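Local coordinates for protein probable M18 family aminopeptidase 1 (PDB 2GLF) that probably acts as a metal-dependent aminopeptidase of the M18 family, removing residues from the N-termini of peptides, at residues A[256-267]-A[439-449]. Sequence-based numbering, arbitrary orientation.
Sequences TALRALLSANPE and TYVAYRSLMEK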
ATOM      1  N   THR A 256      31.238  42.275   4.539  1.00 14.74           N
ATOM      2  CA  THR A 256      30.741  43.485   3.891  1.00 13.81           C
ATOM      3  C   THR A 256      30.365  44.553   4.913  1.00 14.26           C
ATOM      4  O   THR A 256      30.584  45.736   4.679  1.00 13.53           O
ATOM      5  CB  THR A 256      29.515  43.199   2.988  1.00 19.60           C
ATOM      6  OG1 THR A 256      28.575  42.373   3.690  1.00 19.47           O
ATOM      7  CG2 THR A 256      29.952  42.518   1.702  1.00 17.04           C
ATOM      8  N   ALA A 257      29.803  44.135   6.044  1.00 14.31           N
ATOM      9  CA  ALA A 257      29.422  45.078   7.089  1.00 14.62           C
ATOM     10  C   ALA A 257      30.669  45.609   7.793  1.00 15.19           C
ATOM     11  O   ALA A 257      30.745  46.786   8.134  1.00 15.85           O
ATOM     12  CB  ALA A 257      28.500  44.407   8.090  1.00 21.07           C
ATOM     13  N   LEU A 258      31.647  44.736   8.012  1.00 11.39           N
ATOM     14  CA  LEU A 258      32.888  45.139   8.655  1.00 11.90           C
ATOM     15  C   LEU A 258      33.538  46.226   7.800  1.00 12.15           C
ATOM     16  O   LEU A 258      33.929  47.281   8.304  1.00 12.42           O
ATOM     17  CB  LEU A 258      33.845  43.953   8.758  1.00 12.01           C
ATOM     18  CG  LEU A 258      34.868  43.937   9.896  1.00 12.43           C
ATOM     19  CD1 LEU A 258      36.065  43.134   9.444  1.00 10.65           C
ATOM     20  CD2 LEU A 258      35.297  45.341  10.276  1.00 11.77           C
ATOM     21  N   ARG A 259      33.647  45.966   6.502  1.00 14.69           N
ATOM     22  CA  ARG A 259      34.252  46.926   5.589  1.00 15.30           C
ATOM     23  C   ARG A 259      33.460  48.225   5.513  1.00 16.31           C
ATOM     24  O   ARG A 259      34.038  49.298   5.348  1.00 17.01           O
ATOM     25  CB  ARG A 259      34.406  46.311   4.193  1.00 13.76           C
ATOM     26  CG  ARG A 259      35.464  45.209   4.120  1.00 13.03           C
ATOM     27  CD  ARG A 259      36.862  45.761   4.374  1.00  9.20           C
ATOM     28  NE  ARG A 259      37.228  46.701   3.327  1.00 10.78           N
ATOM     29  CZ  ARG A 259      37.493  46.349   2.074  1.00  9.85           C
ATOM     30  NH1 ARG A 259      37.443  45.074   1.720  1.00 11.09           N
ATOM     31  NH2 ARG A 259      37.765  47.275   1.168  1.00  9.20           N
ATOM     32  N   ALA A 260      32.140  48.133   5.637  1.00 25.37           N
ATOM     33  CA  ALA A 260      31.296  49.320   5.599  1.00 25.09           C
ATOM     34  C   ALA A 260      31.544  50.128   6.868  1.00 25.41           C
ATOM     35  O   ALA A 260      31.778  51.335   6.813  1.00 25.66           O
ATOM     36  CB  ALA A 260      29.835  48.921   5.508  1.00  1.76           C
ATOM     37  N   LEU A 261      31.503  49.450   8.010  1.00 21.03           N
ATOM     38  CA  LEU A 261      31.725  50.093   9.301  1.00 21.12           C
ATOM     39  C   LEU A 261      33.003  50.900   9.276  1.00 21.77           C
ATOM     40  O   LEU A 261      33.032  52.045   9.717  1.00 22.20           O
ATOM     41  CB  LEU A 261      31.833  49.049  10.422  1.00  9.54           C
ATOM     42  CG  LEU A 261      32.177  49.609  11.810  1.00  9.22           C
ATOM     43  CD1 LEU A 261      31.006  50.441  12.297  1.00  9.22           C
ATOM     44  CD2 LEU A 261      32.467  48.499  12.804  1.00  9.22           C
ATOM     45  N   LEU A 262      34.060  50.291   8.748  1.00 28.07           N
ATOM     46  CA  LEU A 262      35.367  50.927   8.686  1.00 27.48           C
ATOM     47  C   LEU A 262      35.514  52.118   7.741  1.00 28.02           C
ATOM     48  O   LEU A 262      36.343  52.997   7.988  1.00 28.46           O
ATOM     49  CB  LEU A 262      36.432  49.883   8.334  1.00  3.43           C
ATOM     50  CG  LEU A 262      36.576  48.694   9.284  1.00  3.43           C
ATOM     51  CD1 LEU A 262      37.805  47.896   8.898  1.00  3.43           C
ATOM     52  CD2 LEU A 262      36.695  49.179  10.719  1.00  3.43           C
ATOM     53  N   SER A 263      34.723  52.170   6.672  1.00 12.03           N
ATOM     54  CA  SER A 263      34.868  53.262   5.721  1.00 12.76           C
ATOM     55  C   SER A 263      33.692  54.217   5.653  1.00 13.65           C
ATOM     56  O   SER A 263      33.629  55.080   4.781  1.00 13.85           O
ATOM     57  CB  SER A 263      35.146  52.701   4.328  1.00 14.57           C
ATOM     58  OG  SER A 263      34.017  52.007   3.839  1.00 15.56           O
ATOM     59  N   ALA A 264      32.761  54.082   6.575  1.00 22.95           N
ATOM     60  CA  ALA A 264      31.613  54.965   6.555  1.00 24.88           C
ATOM     61  C   ALA A 264      31.926  56.329   7.175  1.00 26.54           C
ATOM     62  O   ALA A 264      32.844  56.467   7.990  1.00 27.15           O
ATOM     63  CB  ALA A 264      30.448  54.306   7.290  1.00 22.43           C
ATOM     64  N   ASN A 265      31.167  57.337   6.756  1.00 29.42           N
ATOM     65  CA  ASN A 265      31.283  58.689   7.288  1.00 30.66           C
ATOM     66  C   ASN A 265      29.949  58.849   8.008  1.00 30.77           C
ATOM     67  O   ASN A 265      28.974  59.347   7.443  1.00 31.54           O
ATOM     68  CB  ASN A 265      31.420  59.697   6.154  1.00 59.36           C
ATOM     69  CG  ASN A 265      32.654  59.452   5.321  1.00 64.69           C
ATOM     70  OD1 ASN A 265      33.771  59.468   5.835  1.00 68.83           O
ATOM     71  ND2 ASN A 265      32.463  59.213   4.027  1.00 65.69           N
ATOM     72  N   PRO A 266      29.886  58.388   9.268  1.00 20.89           N
ATOM     73  CA  PRO A 266      28.688  58.444  10.105  1.00 21.12           C
ATOM     74  C   PRO A 266      28.181  59.847  10.393  1.00 21.71           C
ATOM     75  O   PRO A 266      28.949  60.808  10.430  1.00 20.71           O
ATOM     76  CB  PRO A 266      29.125  57.733  11.384  1.00 28.75           C
ATOM     77  CG  PRO A 266      30.264  56.873  10.941  1.00 28.60           C
ATOM     78  CD  PRO A 266      30.997  57.772  10.008  1.00 28.27           C
ATOM     79  N   GLU A 267      26.875  59.951  10.600  1.00 40.29           N
ATOM     80  CA  GLU A 267      26.246  61.221  10.916  1.00 41.50           C
ATOM     81  C   GLU A 267      25.537  60.952  12.230  1.00 40.48           C
ATOM     82  O   GLU A 267      25.133  61.861  12.947  1.00 41.02           O
ATOM     83  CB  GLU A 267      25.240  61.589   9.828  1.00110.10           C
ATOM     84  CG  GLU A 267      24.932  63.069   9.740  1.00115.45           C
ATOM     85  CD  GLU A 267      24.114  63.414   8.512  1.00125.13           C
ATOM     86  OE1 GLU A 267      24.510  62.999   7.401  1.00126.59           O
ATOM     87  OE2 GLU A 267      23.081  64.104   8.654  1.00129.99           O
ATOM     88  N   THR A 439      26.616  44.891  -1.828  1.00 16.35           N
ATOM     89  CA  THR A 439      26.098  44.737  -0.474  1.00 16.05           C
ATOM     90  C   THR A 439      26.862  45.724   0.391  1.00 16.19           C
ATOM     91  O   THR A 439      26.271  46.478   1.169  1.00 16.78           O
ATOM     92  CB  THR A 439      26.318  43.314   0.047  1.00 12.57           C
ATOM     93  OG1 THR A 439      25.453  42.418  -0.662  1.00 12.26           O
ATOM     94  CG2 THR A 439      26.021  43.237   1.541  1.00 12.26           C
ATOM     95  N   TYR A 440      28.181  45.714   0.228  1.00 16.38           N
ATOM     96  CA  TYR A 440      29.080  46.620   0.942  1.00 16.87           C
ATOM     97  C   TYR A 440      28.655  48.074   0.728  1.00 16.74           C
ATOM     98  O   TYR A 440      28.727  48.894   1.633  1.00 16.59           O
ATOM     99  CB  TYR A 440      30.508  46.434   0.424  1.00 23.29           C
ATOM    100  CG  TYR A 440      31.403  47.624   0.662  1.00 23.45           C
ATOM    101  CD1 TYR A 440      31.840  47.951   1.947  1.00 23.59           C
ATOM    102  CD2 TYR A 440      31.804  48.430  -0.398  1.00 23.53           C
ATOM    103  CE1 TYR A 440      32.656  49.056   2.168  1.00 25.25           C
ATOM    104  CE2 TYR A 440      32.619  49.534  -0.192  1.00 24.15           C
ATOM    105  CZ  TYR A 440      33.040  49.843   1.092  1.00 24.65           C
ATOM    106  OH  TYR A 440      33.831  50.951   1.292  1.00 24.81           O
ATOM    107  N   VAL A 441      28.234  48.385  -0.491  1.00 24.00           N
ATOM    108  CA  VAL A 441      27.793  49.728  -0.814  1.00 23.32           C
ATOM    109  C   VAL A 441      26.492  50.026  -0.080  1.00 23.36           C
ATOM    110  O   VAL A 441      26.356  51.071   0.555  1.00 23.85           O
ATOM    111  CB  VAL A 441      27.565  49.886  -2.321  1.00 11.65           C
ATOM    112  CG1 VAL A 441      27.065  51.287  -2.624  1.00 10.47           C
ATOM    113  CG2 VAL A 441      28.856  49.606  -3.069  1.00 11.85           C
ATOM    114  N   ALA A 442      25.539  49.100  -0.165  1.00 13.68           N
ATOM    115  CA  ALA A 442      24.248  49.260   0.495  1.00 13.68           C
ATOM    116  C   ALA A 442      24.418  49.454   2.004  1.00 13.68           C
ATOM    117  O   ALA A 442      23.865  50.390   2.581  1.00 13.68           O
ATOM    118  CB  ALA A 442      23.367  48.049   0.213  1.00 11.08           C
ATOM    119  N   TYR A 443      25.191  48.576   2.634  1.00 12.83           N
ATOM    120  CA  TYR A 443      25.432  48.651   4.075  1.00 14.19           C
ATOM    121  C   TYR A 443      26.072  49.959   4.532  1.00 14.83           C
ATOM    122  O   TYR A 443      25.722  50.496   5.582  1.00 13.51           O
ATOM    123  CB  TYR A 443      26.325  47.493   4.521  1.00 17.18           C
ATOM    124  CG  TYR A 443      25.631  46.153   4.578  1.00 18.61           C
ATOM    125  CD1 TYR A 443      26.354  44.994   4.848  1.00 19.72           C
ATOM    126  CD2 TYR A 443      24.254  46.038   4.364  1.00 17.42           C
ATOM    127  CE1 TYR A 443      25.728  43.750   4.906  1.00 21.29           C
ATOM    128  CE2 TYR A 443      23.619  44.802   4.418  1.00 19.61           C
ATOM    129  CZ  TYR A 443      24.364  43.660   4.690  1.00 20.37           C
ATOM    130  OH  TYR A 443      23.758  42.427   4.747  1.00 17.54           O
ATOM    131  N   ARG A 444      27.021  50.460   3.746  1.00 27.80           N
ATOM    132  CA  ARG A 444      27.729  51.690   4.075  1.00 29.55           C
ATOM    133  C   ARG A 444      26.831  52.907   3.969  1.00 30.53           C
ATOM    134  O   ARG A 444      26.788  53.741   4.874  1.00 30.74           O
ATOM    135  CB  ARG A 444      28.931  51.871   3.150  1.00 25.02           C
ATOM    136  CG  ARG A 444      29.646  53.191   3.325  1.00 26.24           C
ATOM    137  CD  ARG A 444      30.831  53.321   2.383  1.00 31.81           C
ATOM    138  NE  ARG A 444      31.393  54.669   2.419  1.00 34.43           N
ATOM    139  CZ  ARG A 444      32.500  55.036   1.783  1.00 34.43           C
ATOM    140  NH1 ARG A 444      33.178  54.155   1.057  1.00 33.78           N
ATOM    141  NH2 ARG A 444      32.931  56.287   1.878  1.00 35.76           N
ATOM    142  N   SER A 445      26.119  53.007   2.854  1.00 26.30           N
ATOM    143  CA  SER A 445      25.232  54.134   2.638  1.00 27.74           C
ATOM    144  C   SER A 445      23.990  54.064   3.525  1.00 28.21           C
ATOM    145  O   SER A 445      23.279  55.050   3.676  1.00 29.09           O
ATOM    146  CB  SER A 445      24.843  54.216   1.162  1.00 30.40           C
ATOM    147  OG  SER A 445      24.352  52.977   0.695  1.00 32.77           O
ATOM    148  N   LEU A 446      23.724  52.903   4.113  1.00 22.25           N
ATOM    149  CA  LEU A 446      22.571  52.779   4.993  1.00 22.65           C
ATOM    150  C   LEU A 446      22.944  53.218   6.400  1.00 23.54           C
ATOM    151  O   LEU A 446      22.102  53.739   7.141  1.00 23.79           O
ATOM    152  CB  LEU A 446      22.053  51.343   5.024  1.00 14.86           C
ATOM    153  CG  LEU A 446      21.063  50.958   3.922  1.00 14.49           C
ATOM    154  CD1 LEU A 446      20.744  49.484   4.038  1.00 14.81           C
ATOM    155  CD2 LEU A 446      19.792  51.791   4.041  1.00 12.56           C
HETATM  156  N   MSE A 447      24.203  53.005   6.773  1.00 30.98           N
HETATM  157  CA  MSE A 447      24.671  53.411   8.092  1.00 32.05           C
HETATM  158  C   MSE A 447      24.825  54.924   8.077  1.00 31.82           C
HETATM  159  O   MSE A 447      24.588  55.600   9.081  1.00 31.62           O
HETATM  160  CB  MSE A 447      26.025  52.783   8.403  1.00 50.63           C
HETATM  161  CG  MSE A 447      26.043  51.280   8.358  1.00 52.04           C
HETATM  162 SE   MSE A 447      27.840  50.591   8.569  1.00 53.78          SE
HETATM  163  CE  MSE A 447      27.593  49.575  10.197  1.00 53.09           C
ATOM    164  N   GLU A 448      25.220  55.441   6.917  1.00 26.63           N
ATOM    165  CA  GLU A 448      25.443  56.870   6.719  1.00 27.04           C
ATOM    166  C   GLU A 448      24.188  57.718   6.582  1.00 27.21           C
ATOM    167  O   GLU A 448      24.123  58.824   7.122  1.00 27.35           O
ATOM    168  CB  GLU A 448      26.300  57.103   5.467  1.00 33.75           C
ATOM    169  CG  GLU A 448      27.780  56.782   5.612  1.00 32.96           C
ATOM    170  CD  GLU A 448      28.548  56.942   4.300  1.00 34.46           C
ATOM    171  OE1 GLU A 448      29.800  56.888   4.332  1.00 37.54           O
ATOM    172  OE2 GLU A 448      27.903  57.115   3.238  1.00 34.77           O
ATOM    173  N   LYS A 449      23.192  57.204   5.870  1.00 26.98           N
ATOM    174  CA  LYS A 449      21.984  57.976   5.619  1.00 26.22           C
ATOM    175  C   LYS A 449      20.709  57.626   6.388  1.00 25.78           C
ATOM    176  O   LYS A 449      19.748  58.391   6.332  1.00 25.61           O
ATOM    177  CB  LYS A 449      21.689  57.960   4.114  1.00 29.07           C
ATOM    178  CG  LYS A 449      22.899  58.246   3.221  1.00 31.26           C
ATOM    179  CD  LYS A 449      23.075  59.727   2.914  1.00 36.81           C
ATOM    180  CE  LYS A 449      23.536  60.533   4.119  1.00 38.16           C
ATOM    181  NZ  LYS A 449      24.940  60.243   4.520  1.00 41.48           N
TER
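Tyr440 lays one edge of its ring along helix 248-263, meeting Thr256 O, Arg259 O and Ala260 N close to the ring plane, with CE1 3.5 Å from Arg259 O. A chi1 of 157°, with CG anti to the backbone N, carries the phenol along that helix until OH reaches Ser263 OG in a 2.8 Å hydrogen bond. Phe19 stacks on the same ring. In return, the methyl of Ala260 enters helix 433-449 as a knob among Tyr440, Tyr443, Arg444 and Met447, with CB 3.7 Å from Arg444 N; so small a side chain suits the axes of 256-263 and 439-449, 8.4 Å apart at closest approach and crossing at -43°. Both helices lie against the mixed sheet of the M18 catalytic domain, where Ala257, Leu261 and the selenomethionine Met447 rest on Val272 of strand 270-275. Deeper in, Tyr443 sets CE1 3.4 Å from Thr256 OG1, which is hydrogen-bonded to Ile252 O in its own helix, while the tyrosine hydroxyl bonds to Met417 O; the Tyr443 side chain lies about 10 Å from a bound manganese ion.

Where helix 248-263 ends, Arg444, extended from CG to NE, places one guanidinium face over Ser263 O, too poorly angled for hydrogen bonding. NH1 instead reaches Tyr440 OH, and Arg444 NE makes a salt bridge to Glu448 OE1 at 3.3 Å, through a weak though nearly straight hydrogen bond. That same oxygen accepts a hydrogen bond from Asn265 N, 2.8 Å from Glu448 OE1, on its anti side and 17° out of the carboxylate plane.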